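Local coordinates for protein FucU (Bifidobacterium longum subsp. infantis, PDB 3MVK), which probably catalyses sugar mutarotation, interconverting alpha- and beta-L-fucose and the pyranose and furanose forms of beta-D-ribose, at residues 8-13 and 45-50; 74-79 and 132-137; 55-60 and 96-101; 70-75 and 104-109. All blocks are in the same frame, centred on the assembly; numbering follows the deposited sequence.

In the fold
All four contacts gather round one mixed beta sheet. Interaction 1 is buried and almost wholly apolar across its segments, at strand 43-47, outermost in the sheet within this chain, where a second subunit also packs. Interaction 4 lies at the other outermost strand, 107-110, its centre about 23 Å from that of interaction 1, and relies on regular backbone hydrogen bonds. Interactions 2 and 4 share Thr74 and Leu75 of strand 73-76, but interaction 2 works through an aromatic ring and a bridging water beside a bound glycerol. Interaction 3 joins the C-terminal parts of two helices, apolar within and charged at its surface, and touches each of the other three through Ile55, Leu56, Ala58 or Ile96.

Interaction 1. Residues 8-13 and 45-50; sequences IIPPEL and VRMDGH
Pro10 and the selenomethionine Met47 reach toward each other tip to tip, with Pro10 CD 3.8 Å from Met47 SE. The bend of Met47 at chi2 (-86°) sets SE toward Pro10, and a further bend at chi3 puts CE 3.7 Å from Leu13 CD2; the two side chains cross at about a right angle. Val45 CG1, anti to its backbone N, lies 3.9 Å from Pro10 CG. The contact seats the start of helix 11-19, with Pro10 at its N-cap position, against strand 43-47, the outermost strand of the mixed sheet within this chain, and the type I turn, Met47 to His50, that follows it. At the turn, Ile8 CB stands over one face of the His50 ring, displaced toward the rim, while Ile8 CG2 comes within 3.9 Å of His50 CE1. A water donates to Ile8 O at 2.7 Å and is hydrogen-bonded to His50 NE2 at 3.1 Å. Further out, the bond from His50 N to Met47 O closes the turn, and Arg46 grips Asp48 side-on, NE to OD1 and NH2 to OD2, in a salt bridge. Arg46 NH1 also pairs with Glu36, and the His50 ring stacks on His50 of a second subunit.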
loop_
_atom_site.group_PDB
_atom_site.type_symbol
_atom_site.label_atom_id
_atom_site.label_comp_id
_atom_site.label_asym_id
_atom_site.label_seq_id
_atom_site.Cartn_x
_atom_site.Cartn_y
_atom_site.Cartn_z
ATOM N N ILE G 8 -25.785 14.816 -9.043
ATOM C CA ILE G 8 -25.544 14.118 -7.779
ATOM C C ILE G 8 -24.499 12.990 -7.860
ATOM O O ILE G 8 -23.995 12.545 -6.826
ATOM C CB ILE G 8 -26.852 13.588 -7.106
ATOM C CG1 ILE G 8 -27.439 12.424 -7.898
ATOM C CG2 ILE G 8 -27.874 14.754 -6.888
ATOM C CD1 ILE G 8 -28.528 11.683 -7.101
ATOM N N ILE G 9 -24.165 12.554 -9.070
ATOM C CA ILE G 9 -23.214 11.434 -9.235
ATOM C C ILE G 9 -21.766 11.936 -9.046
ATOM O O ILE G 9 -21.307 12.752 -9.860
ATOM C CB ILE G 9 -23.387 10.755 -10.622
ATOM C CG1 ILE G 9 -24.810 10.162 -10.748
ATOM C CG2 ILE G 9 -22.325 9.661 -10.853
ATOM C CD1 ILE G 9 -25.150 9.641 -12.135
ATOM N N PRO G 10 -21.050 11.458 -7.998
ATOM C CA PRO G 10 -19.655 11.900 -7.802
ATOM C C PRO G 10 -18.731 11.273 -8.864
ATOM O O PRO G 10 -19.110 10.266 -9.501
ATOM C CB PRO G 10 -19.315 11.401 -6.393
ATOM C CG PRO G 10 -20.198 10.173 -6.207
ATOM C CD PRO G 10 -21.483 10.501 -6.951
ATOM N N PRO G 11 -17.536 11.860 -9.073
ATOM C CA PRO G 11 -16.666 11.365 -10.151
ATOM C C PRO G 11 -16.340 9.864 -10.056
ATOM O O PRO G 11 -16.331 9.206 -11.085
ATOM C CB PRO G 11 -15.399 12.214 -9.998
ATOM C CG PRO G 11 -15.932 13.535 -9.399
ATOM C CD PRO G 11 -16.994 13.074 -8.435
ATOM N N GLU G 12 -16.108 9.340 -8.854
ATOM C CA GLU G 12 -15.894 7.904 -8.689
ATOM C C GLU G 12 -17.055 7.043 -9.167
ATOM O O GLU G 12 -16.846 5.978 -9.750
ATOM C CB GLU G 12 -15.591 7.565 -7.240
ATOM C CG GLU G 12 -15.393 6.060 -7.049
ATOM C CD GLU G 12 -14.988 5.686 -5.653
ATOM O OE1 GLU G 12 -15.208 6.500 -4.717
ATOM O OE2 GLU G 12 -14.463 4.555 -5.506
ATOM N N LEU G 13 -18.282 7.471 -8.910
ATOM C CA LEU G 13 -19.415 6.664 -9.353
ATOM C C LEU G 13 -19.555 6.732 -10.884
ATOM O O LEU G 13 -19.932 5.754 -11.531
ATOM C CB LEU G 13 -20.709 7.095 -8.645
ATOM C CG LEU G 13 -21.957 6.285 -8.979
ATOM C CD1 LEU G 13 -21.746 4.792 -8.692
ATOM C CD2 LEU G 13 -23.104 6.846 -8.130
ATOM N N VAL G 45 -19.702 3.373 -2.661
ATOM C CA VAL G 45 -19.770 4.821 -2.808
ATOM C C VAL G 45 -20.803 5.357 -1.839
ATOM O O VAL G 45 -21.935 4.904 -1.856
ATOM C CB VAL G 45 -20.144 5.204 -4.271
ATOM C CG1 VAL G 45 -20.292 6.746 -4.411
ATOM C CG2 VAL G 45 -19.100 4.651 -5.265
ATOM N N ARG G 46 -20.415 6.301 -0.981
ATOM C CA ARG G 46 -21.360 6.888 -0.019
ATOM C C ARG G 46 -22.244 7.903 -0.706
ATOM O O ARG G 46 -21.752 8.768 -1.458
ATOM C CB ARG G 46 -20.657 7.598 1.142
ATOM C CG ARG G 46 -19.658 6.763 1.947
ATOM C CD ARG G 46 -20.232 5.453 2.459
ATOM N NE ARG G 46 -21.408 5.669 3.307
ATOM C CZ ARG G 46 -21.919 4.739 4.100
ATOM N NH1 ARG G 46 -21.335 3.551 4.181
ATOM N NH2 ARG G 46 -23.014 5.002 4.815
HETATM N N MSE G 47 -23.542 7.799 -0.429
HETATM C CA MSE G 47 -24.532 8.784 -0.883
HETATM C C MSE G 47 -25.544 9.047 0.220
HETATM O O MSE G 47 -26.750 9.012 -0.010
HETATM C CB MSE G 47 -25.220 8.259 -2.127
HETATM C CG MSE G 47 -24.197 7.905 -3.141
HETATM SE SE MSE G 47 -23.827 9.497 -4.105
HETATM C CE MSE G 47 -24.946 8.557 -5.406
ATOM N N ASP G 48 -25.015 9.307 1.415
ATOM C CA ASP G 48 -25.804 9.313 2.649
ATOM C C ASP G 48 -26.890 10.361 2.658
ATOM O O ASP G 48 -27.914 10.176 3.312
ATOM C CB ASP G 48 -24.902 9.475 3.874
ATOM C CG ASP G 48 -24.013 8.259 4.103
ATOM O OD1 ASP G 48 -23.054 8.067 3.336
ATOM O OD2 ASP G 48 -24.282 7.499 5.048
ATOM N N GLY G 49 -26.681 11.454 1.935
ATOM C CA GLY G 49 -27.696 12.500 1.926
ATOM C C GLY G 49 -28.806 12.333 0.905
ATOM O O GLY G 49 -29.627 13.237 0.757
ATOM N N HIS G 50 -28.843 11.193 0.202
ATOM C CA HIS G 50 -29.782 11.003 -0.916
ATOM C C HIS G 50 -30.700 9.812 -0.731
ATOM O O HIS G 50 -30.317 8.799 -0.135
ATOM C CB HIS G 50 -29.052 10.874 -2.261
ATOM C CG HIS G 50 -28.172 12.043 -2.576
ATOM N ND1 HIS G 50 -28.668 13.304 -2.832
ATOM C CD2 HIS G 50 -26.822 12.143 -2.671
ATOM C CE1 HIS G 50 -27.662 14.133 -3.068
ATOM N NE2 HIS G 50 -26.532 13.453 -2.979
HETATM O O HOH W 1 -23.730 13.188 -4.219
#

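Interaction 2. Residues 74-79 and 132-137; sequences TLMEKV and AQYANL
Residues 74-79 and 134-137 run nearly antiparallel, their end-to-end directions 163° apart, and Leu137 CA approaches Thr74 O at 3.4 Å in a CA-H...O contact. Beyond the strand the main piece is the Tyr134 ring, laid across the chain at Lys78. Lys78 CA sits over one ring face, 3.8 Å from the centroid and 25° off the normal, a CH-pi contact, and Lys78 CG adds a 3.7 Å approach to Tyr134 CD2. Selenomethionine Met76 makes an oblique Met-aromatic contact, SE 3.8 Å from Tyr134 CD1. The phenol oxygen accepts a nearly straight bond from Val79 N (3.1 Å from N to Tyr134 OH, 168° at the hydrogen) and is also hydrogen-bonded to Asp82. A phenylalanine in place of Tyr134 would probably keep the ring packing but leave Val79 N and Asp82 without this partner. Leu75 CD2 packs at 3.7 Å from Leu137 CD1. One water accepts from Met76 N and donates to Asn136 O at 2.7 Å and, weakly, to Tyr134 O. A glycerol, probably from the crystallisation liquor, is hydrogen-bonded by Asn136 OD1 and Tyr134 N and may mark a pocket; ring packing, phenol bonds and water probably hold the 132-137 loop to residues 74-79.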
loop_
_atom_site.group_PDB
_atom_site.type_symbol
_atom_site.label_atom_id
_atom_site.label_comp_id
_atom_site.label_asym_id
_atom_site.label_seq_id
_atom_site.Cartn_x
_atom_site.Cartn_y
_atom_site.Cartn_z
ATOM N N THR G 74 -33.785 -5.993 -8.750
ATOM C CA THR G 74 -34.198 -6.944 -7.715
ATOM C C THR G 74 -34.408 -6.234 -6.392
ATOM O O THR G 74 -33.520 -5.512 -5.928
ATOM C CB THR G 74 -33.140 -8.075 -7.502
ATOM O OG1 THR G 74 -32.776 -8.638 -8.757
ATOM C CG2 THR G 74 -33.670 -9.179 -6.612
ATOM N N LEU G 75 -35.574 -6.489 -5.781
ATOM C CA LEU G 75 -35.896 -6.025 -4.429
ATOM C C LEU G 75 -35.656 -7.089 -3.369
ATOM O O LEU G 75 -35.546 -8.278 -3.666
ATOM C CB LEU G 75 -37.377 -5.592 -4.345
ATOM C CG LEU G 75 -37.764 -4.313 -5.076
ATOM C CD1 LEU G 75 -39.288 -4.286 -5.229
ATOM C CD2 LEU G 75 -37.275 -3.046 -4.376
HETATM N N MSE G 76 -35.573 -6.645 -2.125
HETATM C CA MSE G 76 -35.538 -7.537 -0.975
HETATM C C MSE G 76 -36.974 -7.813 -0.509
HETATM O O MSE G 76 -37.736 -6.886 -0.259
HETATM C CB MSE G 76 -34.758 -6.885 0.167
HETATM C CG MSE G 76 -34.594 -7.773 1.391
HETATM SE SE MSE G 76 -33.777 -6.881 2.884
HETATM C CE MSE G 76 -31.884 -7.151 2.387
ATOM N N GLU G 77 -37.330 -9.087 -0.374
ATOM C CA GLU G 77 -38.634 -9.463 0.172
ATOM C C GLU G 77 -38.721 -9.154 1.654
ATOM O O GLU G 77 -37.749 -9.310 2.381
ATOM C CB GLU G 77 -38.864 -10.964 -0.043
ATOM C CG GLU G 77 -39.021 -11.309 -1.510
ATOM C CD GLU G 77 -38.981 -12.793 -1.809
ATOM O OE1 GLU G 77 -38.954 -13.609 -0.872
ATOM O OE2 GLU G 77 -38.967 -13.146 -3.012
ATOM N N LYS G 78 -39.901 -8.738 2.112
ATOM C CA LYS G 78 -40.083 -8.477 3.536
ATOM C C LYS G 78 -39.962 -9.757 4.338
ATOM O O LYS G 78 -40.400 -10.824 3.891
ATOM C CB LYS G 78 -41.414 -7.773 3.791
ATOM C CG LYS G 78 -41.516 -6.484 2.997
ATOM C CD LYS G 78 -42.656 -5.577 3.476
ATOM C CE LYS G 78 -44.008 -6.285 3.426
ATOM N NZ LYS G 78 -45.093 -5.252 3.539
ATOM N N VAL G 79 -39.358 -9.645 5.510
ATOM C CA VAL G 79 -39.254 -10.776 6.441
ATOM C C VAL G 79 -40.688 -11.225 6.769
ATOM O O VAL G 79 -41.532 -10.388 7.045
ATOM C CB VAL G 79 -38.484 -10.378 7.692
ATOM C CG1 VAL G 79 -38.518 -11.498 8.738
ATOM C CG2 VAL G 79 -37.029 -10.058 7.298
ATOM N N ALA G 132 -36.665 4.635 4.216
ATOM C CA ALA G 132 -37.625 3.525 4.096
ATOM C C ALA G 132 -36.943 2.153 4.199
ATOM O O ALA G 132 -35.828 1.958 3.681
ATOM C CB ALA G 132 -38.404 3.637 2.807
ATOM N N GLN G 133 -37.597 1.213 4.888
ATOM C CA GLN G 133 -37.140 -0.172 4.867
ATOM C C GLN G 133 -37.483 -0.885 3.555
ATOM O O GLN G 133 -38.415 -0.500 2.813
ATOM C CB GLN G 133 -37.704 -0.980 6.033
ATOM C CG GLN G 133 -36.969 -0.796 7.359
ATOM C CD GLN G 133 -37.598 -1.660 8.426
ATOM O OE1 GLN G 133 -38.692 -1.358 8.911
ATOM N NE2 GLN G 133 -36.935 -2.763 8.771
ATOM N N TYR G 134 -36.721 -1.945 3.302
ATOM C CA TYR G 134 -36.796 -2.726 2.063
ATOM C C TYR G 134 -36.714 -1.866 0.805
ATOM O O TYR G 134 -37.387 -2.148 -0.181
ATOM C CB TYR G 134 -38.045 -3.625 2.057
ATOM C CG TYR G 134 -38.119 -4.497 3.294
ATOM C CD1 TYR G 134 -37.348 -5.669 3.393
ATOM C CD2 TYR G 134 -38.953 -4.161 4.364
ATOM C CE1 TYR G 134 -37.403 -6.478 4.527
ATOM C CE2 TYR G 134 -39.029 -4.979 5.506
ATOM C CZ TYR G 134 -38.266 -6.137 5.574
ATOM O OH TYR G 134 -38.336 -6.932 6.690
ATOM N N ALA G 135 -35.875 -0.827 0.849
ATOM C CA ALA G 135 -35.670 0.065 -0.312
ATOM C C ALA G 135 -34.380 -0.270 -1.067
ATOM O O ALA G 135 -33.938 0.490 -1.939
ATOM C CB ALA G 135 -35.677 1.517 0.136
ATOM N N ASN G 136 -33.789 -1.413 -0.745
ATOM C CA ASN G 136 -32.607 -1.898 -1.485
ATOM C C ASN G 136 -32.975 -2.285 -2.883
ATOM O O ASN G 136 -34.059 -2.825 -3.101
ATOM C CB ASN G 136 -32.018 -3.113 -0.785
ATOM C CG ASN G 136 -31.799 -2.857 0.672
ATOM O OD1 ASN G 136 -32.383 -3.524 1.544
ATOM N ND2 ASN G 136 -30.980 -1.903 0.956
ATOM N N LEU G 137 -32.097 -2.021 -3.840
ATOM C CA LEU G 137 -32.390 -2.401 -5.214
ATOM C C LEU G 137 -31.118 -2.797 -5.926
ATOM O O LEU G 137 -30.176 -2.000 -5.994
ATOM C CB LEU G 137 -33.099 -1.251 -5.946
ATOM C CG LEU G 137 -33.724 -1.519 -7.320
ATOM C CD1 LEU G 137 -34.950 -2.427 -7.227
ATOM C CD2 LEU G 137 -34.091 -0.200 -7.997
HETATM O O HOH W 2 -35.588 -3.936 -1.242
#

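Interaction 3. Residues 55-60 and 96-101; sequences ILKAIL and IKEHDE
The C-terminal part of helix 52-60 meets the C-terminal part of helix 88-97 and the residues that follow, where Leu60 and Ile96 form the apolar centre. Leu60 CD1 lies 3.9 Å from Ile96 CA and 4.2 Å from Ile96 CG1, touching the backbone of the second helix as well as its side chain. A turn of helix earlier, Leu56 CD2 makes a looser contact with Ile96 CG1 at 4.4 Å. Leu60 O lies over one face of the His99 ring, offset toward the rim. At the surface Lys57, extended until a bend at chi4 (67°), brings NZ to 4.0 Å from Glu98 OE1: a long salt bridge, whose contribution is probably modest. The chain after Ile96 is fastened by Ile96 O, which accepts from both His99 N and Asp100 N, the latter at 2.8 Å. Asp100 forms a salt bridge with Arg102. Behind the contact, Leu56 also packs on Tyr92 and Leu95 of helix 88-97 and on Leu137 and Leu139 of strand 137-140, while Ile96 turns its CD1 to Ala73 and Ile107 on strands 73-76 and 107-110, so both helices rest on the sheet.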
loop_
_atom_site.group_PDB
_atom_site.type_symbol
_atom_site.label_atom_id
_atom_site.label_comp_id
_atom_site.label_asym_id
_atom_site.label_seq_id
_atom_site.Cartn_x
_atom_site.Cartn_y
_atom_site.Cartn_z
ATOM N N ILE G 55 -31.523 8.610 -6.389
ATOM C CA ILE G 55 -30.378 7.853 -6.889
ATOM C C ILE G 55 -30.753 7.011 -8.110
ATOM O O ILE G 55 -30.047 7.024 -9.116
ATOM C CB ILE G 55 -29.743 6.983 -5.793
ATOM C CG1 ILE G 55 -29.124 7.887 -4.734
ATOM C CG2 ILE G 55 -28.659 6.069 -6.380
ATOM C CD1 ILE G 55 -28.690 7.166 -3.506
ATOM N N LEU G 56 -31.856 6.273 -8.025
ATOM C CA LEU G 56 -32.273 5.455 -9.166
ATOM C C LEU G 56 -32.516 6.319 -10.380
ATOM O O LEU G 56 -32.096 5.974 -11.485
ATOM C CB LEU G 56 -33.540 4.669 -8.833
ATOM C CG LEU G 56 -34.046 3.763 -9.950
ATOM C CD1 LEU G 56 -33.022 2.662 -10.373
ATOM C CD2 LEU G 56 -35.372 3.117 -9.518
ATOM N N LYS G 57 -33.204 7.435 -10.185
ATOM C CA LYS G 57 -33.527 8.311 -11.310
ATOM C C LYS G 57 -32.246 8.782 -12.012
ATOM O O LYS G 57 -32.177 8.795 -13.246
ATOM C CB LYS G 57 -34.341 9.510 -10.847
ATOM C CG LYS G 57 -34.804 10.425 -11.974
ATOM C CD LYS G 57 -35.396 11.711 -11.370
ATOM C CE LYS G 57 -35.725 12.716 -12.454
ATOM N NZ LYS G 57 -36.848 12.235 -13.310
ATOM N N ALA G 58 -31.231 9.149 -11.230
ATOM C CA ALA G 58 -29.974 9.608 -11.773
ATOM C C ALA G 58 -29.239 8.488 -12.519
ATOM O O ALA G 58 -28.737 8.687 -13.634
ATOM C CB ALA G 58 -29.108 10.204 -10.657
ATOM N N ILE G 59 -29.185 7.310 -11.908
ATOM C CA ILE G 59 -28.473 6.167 -12.489
ATOM C C ILE G 59 -29.085 5.766 -13.834
ATOM O O ILE G 59 -28.367 5.524 -14.788
ATOM C CB ILE G 59 -28.433 4.967 -11.528
ATOM C CG1 ILE G 59 -27.441 5.256 -10.403
ATOM C CG2 ILE G 59 -28.041 3.665 -12.277
ATOM C CD1 ILE G 59 -27.501 4.242 -9.279
ATOM N N LEU G 60 -30.408 5.713 -13.900
ATOM C CA LEU G 60 -31.083 5.261 -15.108
ATOM C C LEU G 60 -30.848 6.183 -16.309
ATOM O O LEU G 60 -30.953 5.729 -17.454
ATOM C CB LEU G 60 -32.579 5.045 -14.867
ATOM C CG LEU G 60 -32.947 3.916 -13.897
ATOM C CD1 LEU G 60 -34.440 3.936 -13.691
ATOM C CD2 LEU G 60 -32.475 2.548 -14.377
ATOM N N ILE G 96 -38.306 3.141 -13.438
ATOM C CA ILE G 96 -37.870 2.175 -14.442
ATOM C C ILE G 96 -38.716 2.308 -15.703
ATOM O O ILE G 96 -38.189 2.290 -16.812
ATOM C CB ILE G 96 -37.898 0.741 -13.886
ATOM C CG1 ILE G 96 -36.787 0.593 -12.831
ATOM C CG2 ILE G 96 -37.816 -0.305 -15.027
ATOM C CD1 ILE G 96 -36.817 -0.702 -12.035
ATOM N N LYS G 97 -40.026 2.472 -15.528
ATOM C CA LYS G 97 -40.946 2.539 -16.679
ATOM C C LYS G 97 -40.589 3.686 -17.622
ATOM O O LYS G 97 -40.829 3.593 -18.831
ATOM C CB LYS G 97 -42.396 2.664 -16.205
ATOM N N GLU G 98 -40.013 4.756 -17.071
ATOM C CA GLU G 98 -39.567 5.915 -17.858
ATOM C C GLU G 98 -38.501 5.536 -18.892
ATOM O O GLU G 98 -38.360 6.209 -19.919
ATOM C CB GLU G 98 -39.076 7.049 -16.945
ATOM C CG GLU G 98 -40.201 7.640 -16.083
ATOM C CD GLU G 98 -39.787 8.803 -15.181
ATOM O OE1 GLU G 98 -38.605 9.225 -15.184
ATOM O OE2 GLU G 98 -40.678 9.301 -14.453
ATOM N N HIS G 99 -37.765 4.458 -18.623
ATOM C CA HIS G 99 -36.679 4.003 -19.505
ATOM C C HIS G 99 -36.897 2.659 -20.163
ATOM O O HIS G 99 -36.289 2.356 -21.193
ATOM C CB HIS G 99 -35.382 3.935 -18.710
ATOM C CG HIS G 99 -34.825 5.279 -18.401
ATOM N ND1 HIS G 99 -35.108 5.950 -17.229
ATOM C CD2 HIS G 99 -34.069 6.115 -19.145
ATOM C CE1 HIS G 99 -34.511 7.126 -17.250
ATOM N NE2 HIS G 99 -33.884 7.254 -18.404
ATOM N N ASP G 100 -37.728 1.835 -19.548
ATOM C CA ASP G 100 -37.861 0.457 -19.981
ATOM C C ASP G 100 -39.333 0.072 -19.901
ATOM O O ASP G 100 -39.926 0.104 -18.815
ATOM C CB ASP G 100 -36.993 -0.442 -19.096
ATOM C CG ASP G 100 -36.854 -1.847 -19.642
ATOM O OD1 ASP G 100 -37.885 -2.530 -19.833
ATOM O OD2 ASP G 100 -35.705 -2.282 -19.882
ATOM N N GLU G 101 -39.914 -0.292 -21.052
ATOM C CA GLU G 101 -41.360 -0.584 -21.149
ATOM C C GLU G 101 -41.846 -1.654 -20.169
ATOM O O GLU G 101 -43.041 -1.716 -19.847
ATOM C CB GLU G 101 -41.737 -1.008 -22.579
#

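Interaction 4. Residues 70-75 and 104-109; sequences DKPATL and ADAIGS
Three backbone hydrogen bonds between residues 73-75 and 106-108 set the parallel pairing: Ala73 N to Ala106 O at 3.1 Å, Gly108 N to Ala73 O at 2.8 Å, and Leu75 N to Gly108 O at 2.9 Å. The last is nearly straight, 176° at the hydrogen. In register, Ala73 pairs with Ile107, Thr74 with Gly108 and Leu75 with Ser109. Ahead of the strands, Lys71 NZ donates to Asp105 O at 2.8 Å, tilted from the carbonyl plane, after its chain bends at chi4 (-84°). The same oxygen accepts from a water that also donates to Asp70 O, so two donors hold this carbonyl at the 3-10 turn. The carboxylate of Asp105 is not in contact with Lys71 NZ, although the opposite charges probably favour each other. On the way, the aliphatic part of Lys71 covers Gly108, its CD 3.6 Å from Gly108 CA; a CB modelled on that glycine would be tight against it. The other face carries Ala73, Leu75 and Ile107, with Ser109 at its end, whose OG is hydrogen-bonded to Glu77. Leu75 CD1 comes within 3.6 Å of Ile107 CG2, and Ala73 CB within 4.0 Å of Ile107 CG1. Strands 73-76 and 107-110 are the two arms of a beta-alpha-beta crossover whose helix 88-97 covers this face through Trp89 and Ile96, while strand 137-140 flanks strand 73-76 on its other side.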
loop_
_atom_site.group_PDB
_atom_site.type_symbol
_atom_site.label_atom_id
_atom_site.label_comp_id
_atom_site.label_asym_id
_atom_site.label_seq_id
_atom_site.Cartn_x
_atom_site.Cartn_y
_atom_site.Cartn_z
ATOM N N ASP G 70 -35.226 -11.280 -17.774
ATOM C CA ASP G 70 -36.565 -10.693 -17.639
ATOM C C ASP G 70 -36.643 -9.660 -16.527
ATOM O O ASP G 70 -37.395 -8.687 -16.641
ATOM C CB ASP G 70 -37.614 -11.778 -17.372
ATOM C CG ASP G 70 -37.768 -12.750 -18.541
ATOM O OD1 ASP G 70 -37.686 -12.316 -19.711
ATOM O OD2 ASP G 70 -37.960 -13.958 -18.274
ATOM N N LYS G 71 -35.887 -9.886 -15.453
ATOM C CA LYS G 71 -35.984 -9.043 -14.261
ATOM C C LYS G 71 -34.618 -8.485 -13.789
ATOM O O LYS G 71 -34.033 -8.974 -12.815
ATOM C CB LYS G 71 -36.708 -9.794 -13.142
ATOM C CG LYS G 71 -38.078 -10.303 -13.595
ATOM C CD LYS G 71 -39.042 -10.489 -12.439
ATOM C CE LYS G 71 -40.350 -11.133 -12.905
ATOM N NZ LYS G 71 -41.279 -10.099 -13.447
ATOM N N PRO G 72 -34.129 -7.445 -14.489
ATOM C CA PRO G 72 -32.788 -6.874 -14.208
ATOM C C PRO G 72 -32.704 -6.055 -12.907
ATOM O O PRO G 72 -31.587 -5.717 -12.467
ATOM C CB PRO G 72 -32.534 -5.976 -15.431
ATOM C CG PRO G 72 -33.898 -5.589 -15.910
ATOM C CD PRO G 72 -34.729 -6.843 -15.697
ATOM N N ALA G 73 -33.860 -5.750 -12.294
ATOM C CA ALA G 73 -33.911 -5.048 -11.007
ATOM C C ALA G 73 -34.411 -6.004 -9.927
ATOM O O ALA G 73 -35.324 -6.790 -10.173
ATOM C CB ALA G 73 -34.805 -3.809 -11.109
ATOM N N THR G 74 -33.785 -5.993 -8.750
ATOM C CA THR G 74 -34.198 -6.944 -7.715
ATOM C C THR G 74 -34.408 -6.234 -6.392
ATOM O O THR G 74 -33.520 -5.512 -5.928
ATOM C CB THR G 74 -33.140 -8.075 -7.502
ATOM O OG1 THR G 74 -32.776 -8.638 -8.757
ATOM C CG2 THR G 74 -33.670 -9.179 -6.612
ATOM N N LEU G 75 -35.574 -6.489 -5.781
ATOM C CA LEU G 75 -35.896 -6.025 -4.429
ATOM C C LEU G 75 -35.656 -7.089 -3.369
ATOM O O LEU G 75 -35.546 -8.278 -3.666
ATOM C CB LEU G 75 -37.377 -5.592 -4.345
ATOM C CG LEU G 75 -37.764 -4.313 -5.076
ATOM C CD1 LEU G 75 -39.288 -4.286 -5.229
ATOM C CD2 LEU G 75 -37.275 -3.046 -4.376
ATOM N N ALA G 104 -42.684 -2.183 -13.840
ATOM C CA ALA G 104 -42.731 -3.099 -12.698
ATOM C C ALA G 104 -42.390 -4.567 -13.028
ATOM O O ALA G 104 -41.902 -5.310 -12.167
ATOM C CB ALA G 104 -44.101 -3.012 -12.021
ATOM N N ASP G 105 -42.681 -4.997 -14.254
ATOM C CA ASP G 105 -42.391 -6.381 -14.662
ATOM C C ASP G 105 -40.881 -6.665 -14.754
ATOM O O ASP G 105 -40.454 -7.823 -14.798
ATOM C CB ASP G 105 -43.099 -6.719 -15.979
ATOM C CG ASP G 105 -44.618 -6.657 -15.849
ATOM O OD1 ASP G 105 -45.127 -7.091 -14.803
ATOM O OD2 ASP G 105 -45.298 -6.163 -16.770
ATOM N N ALA G 106 -40.083 -5.604 -14.737
ATOM C CA ALA G 106 -38.624 -5.743 -14.782
ATOM C C ALA G 106 -38.046 -5.952 -13.381
ATOM O O ALA G 106 -36.827 -6.119 -13.229
ATOM C CB ALA G 106 -37.995 -4.523 -15.430
ATOM N N ILE G 107 -38.913 -5.953 -12.365
ATOM C CA ILE G 107 -38.457 -6.033 -10.977
ATOM C C ILE G 107 -38.797 -7.384 -10.354
ATOM O O ILE G 107 -39.968 -7.755 -10.255
ATOM C CB ILE G 107 -39.053 -4.886 -10.108
ATOM C CG1 ILE G 107 -38.824 -3.521 -10.773
ATOM C CG2 ILE G 107 -38.444 -4.925 -8.707
ATOM C CD1 ILE G 107 -39.449 -2.347 -10.048
ATOM N N GLY G 108 -37.762 -8.126 -9.964
ATOM C CA GLY G 108 -37.915 -9.374 -9.233
ATOM C C GLY G 108 -37.622 -9.159 -7.768
ATOM O O GLY G 108 -37.497 -8.025 -7.309
ATOM N N SER G 109 -37.510 -10.255 -7.023
ATOM C CA SER G 109 -37.237 -10.164 -5.591
ATOM C C SER G 109 -36.473 -11.374 -5.079
ATOM O O SER G 109 -36.471 -12.438 -5.709
ATOM C CB SER G 109 -38.547 -9.979 -4.807
ATOM O OG SER G 109 -39.340 -11.166 -4.844
HETATM O O HOH W 3 -39.997 -8.852 -17.531
#